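Long-range contacts in polyketide Synthase III (Ectocarpus siliculosus, PDB 4B0N), which probably acts as a type III polyketide synthase of the chalcone synthase family, an acyltransferase implicated in making the phenolic monomers of phlorotannins: residues A266-L274 / F309-H318; K389-A397 / A406-I414. All blocks are in the same frame, centred on the assembly; numbering follows the deposited sequence.

Contact 1 (A266-L274 / F309-H318)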
loop_
_atom_site.group_PDB
_atom_site.type_symbol
_atom_site.label_atom_id
_atom_site.label_comp_id
_atom_site.label_asym_id
_atom_site.label_seq_id
_atom_site.Cartn_x
_atom_site.Cartn_y
_atom_site.Cartn_z
ATOM N N ALA A 266 13.743 -6.378 21.172
ATOM C CA ALA A 266 13.249 -5.251 20.390
ATOM C C ALA A 266 13.799 -5.293 18.969
ATOM O O ALA A 266 14.891 -5.813 18.739
ATOM C CB ALA A 266 13.616 -3.942 21.062
ATOM N N ILE A 267 13.039 -4.752 18.020
ATOM C CA ILE A 267 13.498 -4.666 16.636
ATOM C C ILE A 267 14.508 -3.515 16.506
ATOM O O ILE A 267 14.134 -2.346 16.353
ATOM C CB ILE A 267 12.325 -4.551 15.629
ATOM C CG1 ILE A 267 11.304 -5.675 15.868
ATOM C CG2 ILE A 267 12.842 -4.600 14.193
ATOM C CD1 ILE A 267 9.985 -5.510 15.140
ATOM N N VAL A 268 15.790 -3.872 16.581
ATOM C CA VAL A 268 16.890 -2.904 16.624
ATOM C C VAL A 268 17.158 -2.239 15.270
ATOM O O VAL A 268 17.517 -1.058 15.218
ATOM C CB VAL A 268 18.190 -3.547 17.164
ATOM C CG1 VAL A 268 19.272 -2.496 17.375
ATOM C CG2 VAL A 268 17.925 -4.272 18.473
ATOM N N ASP A 269 16.993 -2.993 14.184
ATOM C CA ASP A 269 17.233 -2.459 12.842
ATOM C C ASP A 269 16.422 -3.173 11.764
ATOM O O ASP A 269 15.912 -4.274 11.979
ATOM C CB ASP A 269 18.729 -2.519 12.500
ATOM C CG ASP A 269 19.120 -1.576 11.361
ATOM O OD1 ASP A 269 18.529 -0.480 11.244
ATOM O OD2 ASP A 269 20.029 -1.933 10.581
ATOM N N ASN A 270 16.300 -2.521 10.611
ATOM C CA ASN A 270 15.767 -3.139 9.402
ATOM C C ASN A 270 16.734 -2.965 8.233
ATOM O O ASN A 270 17.440 -1.956 8.144
ATOM C CB ASN A 270 14.375 -2.588 9.056
ATOM C CG ASN A 270 14.320 -1.069 9.077
ATOM O OD1 ASN A 270 14.852 -0.397 8.191
ATOM N ND2 ASN A 270 13.656 -0.521 10.088
ATOM N N HIS A 271 16.768 -3.956 7.347
ATOM C CA HIS A 271 17.665 -3.931 6.199
ATOM C C HIS A 271 16.980 -4.445 4.971
ATOM O O HIS A 271 16.139 -5.342 5.048
ATOM C CB HIS A 271 18.928 -4.736 6.494
ATOM C CG HIS A 271 20.050 -4.507 5.507
ATOM N ND1 HIS A 271 20.620 -3.301 5.323
ATOM C CD2 HIS A 271 20.711 -5.389 4.653
ATOM C CE1 HIS A 271 21.587 -3.400 4.391
ATOM N NE2 HIS A 271 21.642 -4.680 3.983
ATOM N N ALA A 272 17.330 -3.863 3.828
ATOM C CA ALA A 272 16.801 -4.278 2.535
ATOM C C ALA A 272 17.927 -4.413 1.514
ATOM O O ALA A 272 19.022 -3.889 1.719
ATOM C CB ALA A 272 15.756 -3.284 2.051
ATOM N N TRP A 273 17.660 -5.136 0.430
ATOM C CA TRP A 273 18.589 -5.238 -0.694
ATOM C C TRP A 273 17.936 -5.819 -1.912
ATOM O O TRP A 273 17.417 -6.934 -1.874
ATOM C CB TRP A 273 19.826 -6.052 -0.330
ATOM C CG TRP A 273 20.916 -5.919 -1.362
ATOM C CD1 TRP A 273 21.259 -6.826 -2.361
ATOM C CD2 TRP A 273 21.829 -4.782 -1.550
ATOM N NE1 TRP A 273 22.297 -6.349 -3.122
ATOM C CE2 TRP A 273 22.687 -5.129 -2.691
ATOM C CE3 TRP A 273 22.019 -3.559 -0.907
ATOM C CZ2 TRP A 273 23.683 -4.277 -3.148
ATOM C CZ3 TRP A 273 23.027 -2.709 -1.377
ATOM C CH2 TRP A 273 23.838 -3.061 -2.470
ATOM N N LEU A 274 17.966 -5.060 -3.006
ATOM C CA LEU A 274 17.472 -5.524 -4.299
ATOM C C LEU A 274 18.601 -6.226 -5.062
ATOM O O LEU A 274 19.693 -5.676 -5.228
ATOM C CB LEU A 274 16.934 -4.346 -5.118
ATOM C CG LEU A 274 15.694 -4.522 -6.005
ATOM C CD1 LEU A 274 15.385 -3.213 -6.708
ATOM C CD2 LEU A 274 15.844 -5.635 -7.032
ATOM N N PHE A 309 25.156 -12.093 0.990
ATOM C CA PHE A 309 25.437 -10.659 0.890
ATOM C C PHE A 309 24.452 -9.803 1.686
ATOM O O PHE A 309 24.831 -8.769 2.241
ATOM C CB PHE A 309 25.467 -10.210 -0.577
ATOM C CG PHE A 309 25.947 -8.796 -0.773
ATOM C CD1 PHE A 309 27.310 -8.503 -0.790
ATOM C CD2 PHE A 309 25.037 -7.752 -0.937
ATOM C CE1 PHE A 309 27.756 -7.200 -0.965
ATOM C CE2 PHE A 309 25.479 -6.447 -1.112
ATOM C CZ PHE A 309 26.840 -6.171 -1.127
ATOM N N PHE A 310 23.195 -10.241 1.738
ATOM C CA PHE A 310 22.153 -9.548 2.495
ATOM C C PHE A 310 22.327 -9.707 4.007
ATOM O O PHE A 310 22.285 -8.719 4.748
ATOM C CB PHE A 310 20.762 -10.026 2.054
ATOM C CG PHE A 310 19.653 -9.637 2.997
ATOM C CD1 PHE A 310 19.202 -8.319 3.068
ATOM C CD2 PHE A 310 19.049 -10.591 3.812
ATOM C CE1 PHE A 310 18.180 -7.963 3.936
ATOM C CE2 PHE A 310 18.026 -10.239 4.681
ATOM C CZ PHE A 310 17.591 -8.924 4.743
ATOM N N ALA A 311 22.517 -10.947 4.454
ATOM C CA ALA A 311 22.599 -11.258 5.882
ATOM C C ALA A 311 23.925 -10.833 6.508
ATOM O O ALA A 311 23.948 -10.339 7.637
ATOM C CB ALA A 311 22.337 -12.737 6.126
ATOM N N ASP A 312 25.022 -11.032 5.777
ATOM C CA ASP A 312 26.333 -10.551 6.211
ATOM C C ASP A 312 26.406 -9.027 6.157
ATOM O O ASP A 312 27.160 -8.411 6.909
ATOM C CB ASP A 312 27.457 -11.167 5.373
ATOM C CG ASP A 312 27.716 -12.628 5.715
ATOM O OD1 ASP A 312 27.609 -13.003 6.906
ATOM O OD2 ASP A 312 28.047 -13.402 4.788
ATOM N N GLY A 313 25.620 -8.429 5.263
ATOM C CA GLY A 313 25.464 -6.979 5.218
ATOM C C GLY A 313 24.786 -6.459 6.476
ATOM O O GLY A 313 25.301 -5.551 7.134
ATOM N N PHE A 314 23.639 -7.056 6.804
ATOM C CA PHE A 314 22.835 -6.694 7.975
ATOM C C PHE A 314 23.658 -6.695 9.264
ATOM O O PHE A 314 23.592 -5.752 10.058
ATOM C CB PHE A 314 21.671 -7.684 8.125
ATOM C CG PHE A 314 20.420 -7.096 8.738
ATOM C CD1 PHE A 314 20.467 -5.961 9.547
ATOM C CD2 PHE A 314 19.187 -7.705 8.522
ATOM C CE1 PHE A 314 19.312 -5.437 10.106
ATOM C CE2 PHE A 314 18.029 -7.187 9.078
ATOM C CZ PHE A 314 18.091 -6.052 9.872
ATOM N N LEU A 315 24.436 -7.758 9.453
ATOM C CA LEU A 315 25.143 -8.002 10.707
ATOM C C LEU A 315 26.429 -7.196 10.868
ATOM O O LEU A 315 26.837 -6.908 11.994
ATOM C CB LEU A 315 25.427 -9.500 10.877
ATOM C CG LEU A 315 24.245 -10.449 11.097
ATOM C CD1 LEU A 315 24.676 -11.894 10.889
ATOM C CD2 LEU A 315 23.634 -10.266 12.479
ATOM N N LYS A 316 27.062 -6.830 9.755
ATOM C CA LYS A 316 28.284 -6.019 9.798
ATOM C C LYS A 316 28.012 -4.574 10.219
ATOM O O LYS A 316 28.902 -3.898 10.736
ATOM C CB LYS A 316 29.034 -6.067 8.460
ATOM C CG LYS A 316 29.917 -7.298 8.297
ATOM C CD LYS A 316 30.481 -7.418 6.888
ATOM C CE LYS A 316 31.154 -8.769 6.678
ATOM N NZ LYS A 316 31.678 -8.945 5.294
ATOM N N LYS A 317 26.781 -4.115 10.003
ATOM C CA LYS A 317 26.338 -2.792 10.451
ATOM C C LYS A 317 26.302 -2.704 11.979
ATOM O O LYS A 317 26.364 -1.611 12.550
ATOM C CB LYS A 317 24.952 -2.473 9.883
ATOM C CG LYS A 317 24.929 -2.152 8.394
ATOM C CD LYS A 317 23.522 -2.232 7.817
ATOM C CE LYS A 317 22.637 -1.090 8.299
ATOM N NZ LYS A 317 21.197 -1.343 8.007
ATOM N N HIS A 318 26.203 -3.865 12.625
ATOM C CA HIS A 318 26.118 -3.963 14.081
ATOM C C HIS A 318 27.270 -4.730 14.675
ATOM O O HIS A 318 27.213 -5.139 15.841
ATOM C CB HIS A 318 24.792 -4.599 14.486
ATOM C CG HIS A 318 23.584 -3.799 14.070
ATOM N ND1 HIS A 318 22.965 -2.937 14.897
ATOM C CD2 HIS A 318 22.895 -3.748 12.861
ATOM C CE1 HIS A 318 21.932 -2.366 14.256
ATOM N NE2 HIS A 318 21.891 -2.863 13.009
HETATM O O HOH W 1 23.838 -5.799 1.852
#
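H271 meets F314, F310 and K317 at once, and loses more surface than any other residue of this contact. Its CB stands over the centre of the F314 ring, 3.4 Å from the centroid and only 3° off the normal, a clear CH-pi contact. CG lies anti to the backbone N (chi1 -166°), which carries the imidazole past F314 to F310; that ring is nearly parallel to the imidazole, but displaced so that little of one lies over the other. F310 instead brings its CE1 edge to the carbonyl, 3.5 Å from H271 O, an oxygen that also accepts a hydrogen bond from R202. At the imidazole's edge, a water in the ring plane joins H271 NE2 to F309 O.

Strand 265-274 is an edge strand of the C-terminal sheet within this chain, and helix 299-316 lies against one face of that sheet, as in the layered alpha/beta architecture of thiolase-like enzymes. Locally the strand and helix axes approach to 8.9 Å. Side chains of helix 196-210 touch I267, N270 and A272, while S183 and R182 of the second subunit pack on H271 and W273.

Polar grip concentrates on D269, whose OD2 accepts from two donors. K317 NZ forms a salt bridge to D269 OD2 at 2.9 Å through the syn lone pair. H318 NE2 donates to D269 OD2 at 3.2 Å, a nearly straight bond (171°) that lies close to the imidazole plane but reaches the oxygen from above the carboxylate plane. Bent at chi3, the K317 chain also leaves NZ 3.4 Å from H271 ND1, a weak hydrogen bond. Toward the strand's C-terminal end, F309 sets CE2 over one face of the W273 indole, 3.5 Å from W273 CE2, with the rings oblique.

Contact 2 (K389-A397 / A406-I414)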
loop_
_atom_site.group_PDB
_atom_site.type_symbol
_atom_site.label_atom_id
_atom_site.label_comp_id
_atom_site.label_asym_id
_atom_site.label_seq_id
_atom_site.Cartn_x
_atom_site.Cartn_y
_atom_site.Cartn_z
ATOM N N LYS A 389 15.615 -18.481 32.787
ATOM C CA LYS A 389 16.651 -18.688 31.769
ATOM C C LYS A 389 16.825 -17.435 30.901
ATOM O O LYS A 389 15.869 -16.669 30.734
ATOM C CB LYS A 389 16.320 -19.921 30.922
ATOM C CG LYS A 389 16.406 -21.223 31.702
ATOM C CD LYS A 389 15.445 -22.279 31.182
ATOM C CE LYS A 389 15.361 -23.450 32.152
ATOM N NZ LYS A 389 14.324 -24.444 31.758
ATOM N N PRO A 390 18.044 -17.215 30.351
ATOM C CA PRO A 390 18.352 -15.955 29.651
ATOM C C PRO A 390 17.534 -15.709 28.378
ATOM O O PRO A 390 17.197 -14.561 28.079
ATOM C CB PRO A 390 19.846 -16.083 29.320
ATOM C CG PRO A 390 20.115 -17.549 29.323
ATOM C CD PRO A 390 19.207 -18.125 30.371
ATOM N N GLY A 391 17.216 -16.777 27.649
ATOM C CA GLY A 391 16.448 -16.674 26.409
ATOM C C GLY A 391 17.311 -16.334 25.207
ATOM O O GLY A 391 18.536 -16.211 25.324
ATOM N N TYR A 392 16.667 -16.193 24.049
ATOM C CA TYR A 392 17.340 -15.801 22.814
ATOM C C TYR A 392 17.844 -14.365 22.912
ATOM O O TYR A 392 17.097 -13.468 23.303
ATOM C CB TYR A 392 16.392 -15.931 21.619
ATOM C CG TYR A 392 15.937 -17.341 21.307
ATOM C CD1 TYR A 392 16.805 -18.269 20.734
ATOM C CD2 TYR A 392 14.626 -17.739 21.561
ATOM C CE1 TYR A 392 16.387 -19.558 20.440
ATOM C CE2 TYR A 392 14.198 -19.027 21.269
ATOM C CZ TYR A 392 15.081 -19.931 20.709
ATOM O OH TYR A 392 14.656 -21.208 20.421
ATOM N N GLN A 393 19.109 -14.157 22.556
ATOM C CA GLN A 393 19.749 -12.843 22.658
ATOM C C GLN A 393 19.688 -12.041 21.358
ATOM O O GLN A 393 19.523 -10.820 21.388
ATOM C CB GLN A 393 21.209 -12.983 23.110
ATOM C CG GLN A 393 21.390 -13.472 24.541
ATOM C CD GLN A 393 21.148 -12.392 25.585
ATOM O OE1 GLN A 393 21.469 -11.219 25.378
ATOM N NE2 GLN A 393 20.589 -12.791 26.724
ATOM N N THR A 394 19.832 -12.729 20.226
ATOM C CA THR A 394 19.895 -12.080 18.914
ATOM C C THR A 394 19.313 -12.979 17.825
ATOM O O THR A 394 19.735 -14.125 17.673
ATOM C CB THR A 394 21.346 -11.719 18.533
ATOM O OG1 THR A 394 21.945 -10.947 19.580
ATOM C CG2 THR A 394 21.388 -10.925 17.236
ATOM N N GLY A 395 18.355 -12.447 17.066
ATOM C CA GLY A 395 17.762 -13.173 15.942
ATOM C C GLY A 395 17.471 -12.327 14.717
ATOM O O GLY A 395 17.339 -11.102 14.814
ATOM N N MET A 396 17.371 -12.985 13.561
ATOM C CA MET A 396 17.034 -12.306 12.307
ATOM C C MET A 396 15.880 -12.953 11.542
ATOM O O MET A 396 15.911 -14.143 11.230
ATOM C CB MET A 396 18.252 -12.197 11.390
ATOM C CG MET A 396 18.012 -11.301 10.184
ATOM S SD MET A 396 19.142 -11.614 8.821
ATOM C CE MET A 396 20.701 -11.080 9.533
ATOM N N ALA A 397 14.871 -12.143 11.234
ATOM C CA ALA A 397 13.749 -12.575 10.414
ATOM C C ALA A 397 13.832 -11.895 9.055
ATOM O O ALA A 397 13.945 -10.671 8.977
ATOM C CB ALA A 397 12.430 -12.242 11.097
ATOM N N ALA A 406 15.479 -8.624 -0.875
ATOM C CA ALA A 406 15.511 -9.279 0.424
ATOM C C ALA A 406 15.106 -8.274 1.500
ATOM O O ALA A 406 15.613 -7.153 1.539
ATOM C CB ALA A 406 16.891 -9.849 0.699
ATOM N N GLU A 407 14.176 -8.684 2.356
ATOM C CA GLU A 407 13.621 -7.819 3.390
ATOM C C GLU A 407 13.753 -8.474 4.754
ATOM O O GLU A 407 13.220 -9.563 4.975
ATOM C CB GLU A 407 12.146 -7.532 3.097
ATOM C CG GLU A 407 11.857 -6.141 2.551
ATOM C CD GLU A 407 12.375 -5.921 1.141
ATOM O OE1 GLU A 407 12.255 -6.844 0.305
ATOM O OE2 GLU A 407 12.885 -4.813 0.868
ATOM N N GLY A 408 14.451 -7.809 5.672
ATOM C CA GLY A 408 14.711 -8.392 6.985
ATOM C C GLY A 408 14.668 -7.438 8.159
ATOM O O GLY A 408 14.702 -6.219 7.985
ATOM N N ILE A 409 14.586 -8.010 9.359
ATOM C CA ILE A 409 14.607 -7.253 10.618
ATOM C C ILE A 409 15.526 -7.931 11.637
ATOM O O ILE A 409 15.727 -9.151 11.592
ATOM C CB ILE A 409 13.195 -7.075 11.228
ATOM C CG1 ILE A 409 12.451 -8.418 11.292
ATOM C CG2 ILE A 409 12.401 -6.030 10.450
ATOM C CD1 ILE A 409 11.353 -8.481 12.332
ATOM N N LEU A 410 16.083 -7.134 12.545
ATOM C CA LEU A 410 17.003 -7.640 13.563
ATOM C C LEU A 410 16.445 -7.440 14.963
ATOM O O LEU A 410 16.114 -6.320 15.359
ATOM C CB LEU A 410 18.384 -6.980 13.434
ATOM C CG LEU A 410 19.496 -7.311 14.439
ATOM C CD1 LEU A 410 19.813 -8.799 14.483
ATOM C CD2 LEU A 410 20.750 -6.515 14.119
ATOM N N LEU A 411 16.345 -8.541 15.700
ATOM C CA LEU A 411 15.861 -8.519 17.077
ATOM C C LEU A 411 16.997 -8.792 18.048
ATOM O O LEU A 411 17.624 -9.852 17.998
ATOM C CB LEU A 411 14.735 -9.535 17.286
ATOM C CG LEU A 411 13.402 -9.284 16.582
ATOM C CD1 LEU A 411 13.407 -9.907 15.194
ATOM C CD2 LEU A 411 12.261 -9.850 17.415
ATOM N N ARG A 412 17.266 -7.818 18.914
ATOM C CA ARG A 412 18.249 -7.977 19.980
ATOM C C ARG A 412 17.627 -7.635 21.325
ATOM O O ARG A 412 16.664 -6.865 21.399
ATOM C CB ARG A 412 19.494 -7.122 19.730
ATOM C CG ARG A 412 20.303 -7.527 18.507
ATOM C CD ARG A 412 21.569 -6.699 18.390
ATOM N NE ARG A 412 22.639 -7.207 19.246
ATOM C CZ ARG A 412 23.756 -6.542 19.537
ATOM N NH1 ARG A 412 23.965 -5.321 19.055
ATOM N NH2 ARG A 412 24.668 -7.096 20.321
ATOM N N GLN A 413 18.190 -8.216 22.380
ATOM C CA GLN A 413 17.655 -8.089 23.731
ATOM C C GLN A 413 18.093 -6.793 24.421
ATOM O O GLN A 413 19.239 -6.352 24.278
ATOM C CB GLN A 413 18.064 -9.306 24.564
ATOM C CG GLN A 413 17.251 -9.509 25.833
ATOM C CD GLN A 413 17.309 -10.934 26.351
ATOM O OE1 GLN A 413 17.596 -11.167 27.525
ATOM N NE2 GLN A 413 17.033 -11.895 25.479
ATOM N N ILE A 414 17.162 -6.185 25.156
ATOM C CA ILE A 414 17.470 -5.048 26.023
ATOM C C ILE A 414 17.378 -5.495 27.484
ATOM O O ILE A 414 17.987 -4.897 28.375
ATOM C CB ILE A 414 16.520 -3.851 25.792
ATOM C CG1 ILE A 414 16.141 -3.718 24.312
ATOM C CG2 ILE A 414 17.142 -2.564 26.337
ATOM C CD1 ILE A 414 14.994 -2.760 24.067
#
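Strands 394-397 and 406-413 run antiparallel, their axes 4.8 Å apart at closest approach and 163° between directions. G395 and L411 form a hydrogen-bonded pair: G395 N to L411 O and L411 N to G395 O both measure 2.9 Å and are nearly straight. A second such pair, A397 with I409, is tied by I409 N to A397 O at 2.8 Å and by the return bond from A397 N. T394–R412 and M396–L410 are the intervening non-hydrogen-bonded pairs. Beyond T394 the ladder is extended by Q413 N to Q393 O, a more bent bond (137°).

T394 CG2 lies 3.8 Å from R412 CG, the two side chains alongside and pointing the same way, and it also meets L410 CD1. On the opposite face A397 CB rests 3.8 Å from I409 CG1. Q413 holds CG anti to its N (chi1 -163°) and stays extended beyond it, laying its carboxamide across 390-393 with NE2 2.7 Å from Y392 O. The Q393 carboxamide crosses it at a slant. Placing an alanine here would keep the backbone bond but would probably leave Y392 O without its close NE2 neighbour and the Q393 carboxamide freer to turn.

L410 and M396 face F314 of helix 299-316, whereas L411 meets F378 of helix 369-385: a beta hairpin at the centre of the C-terminal sheet of a thiolase-like fold, layered between helices.

The centres of contacts 1 and 2 lie 11 Å apart, on the same side of the chain's centre, and the two follow in series: 266-274 and 309-318 have met before 389-397 begins. They share the four-stranded mixed sheet ordered 265-274, 405-413, 394-401, 327-330. Strand 405-413 is the common neighbour: V268 N comes within 2.8 Å of L410 O, and W273 O equally near A406 N, both probable hydrogen bonds. F310 CZ packs 3.5 Å from G408 N, so helix 299-316 of contact 1 also covers the hairpin of contact 2. Together they build one sheet-and-helix layer of the C-terminal half, with the chain's last residues joined to its edge strand.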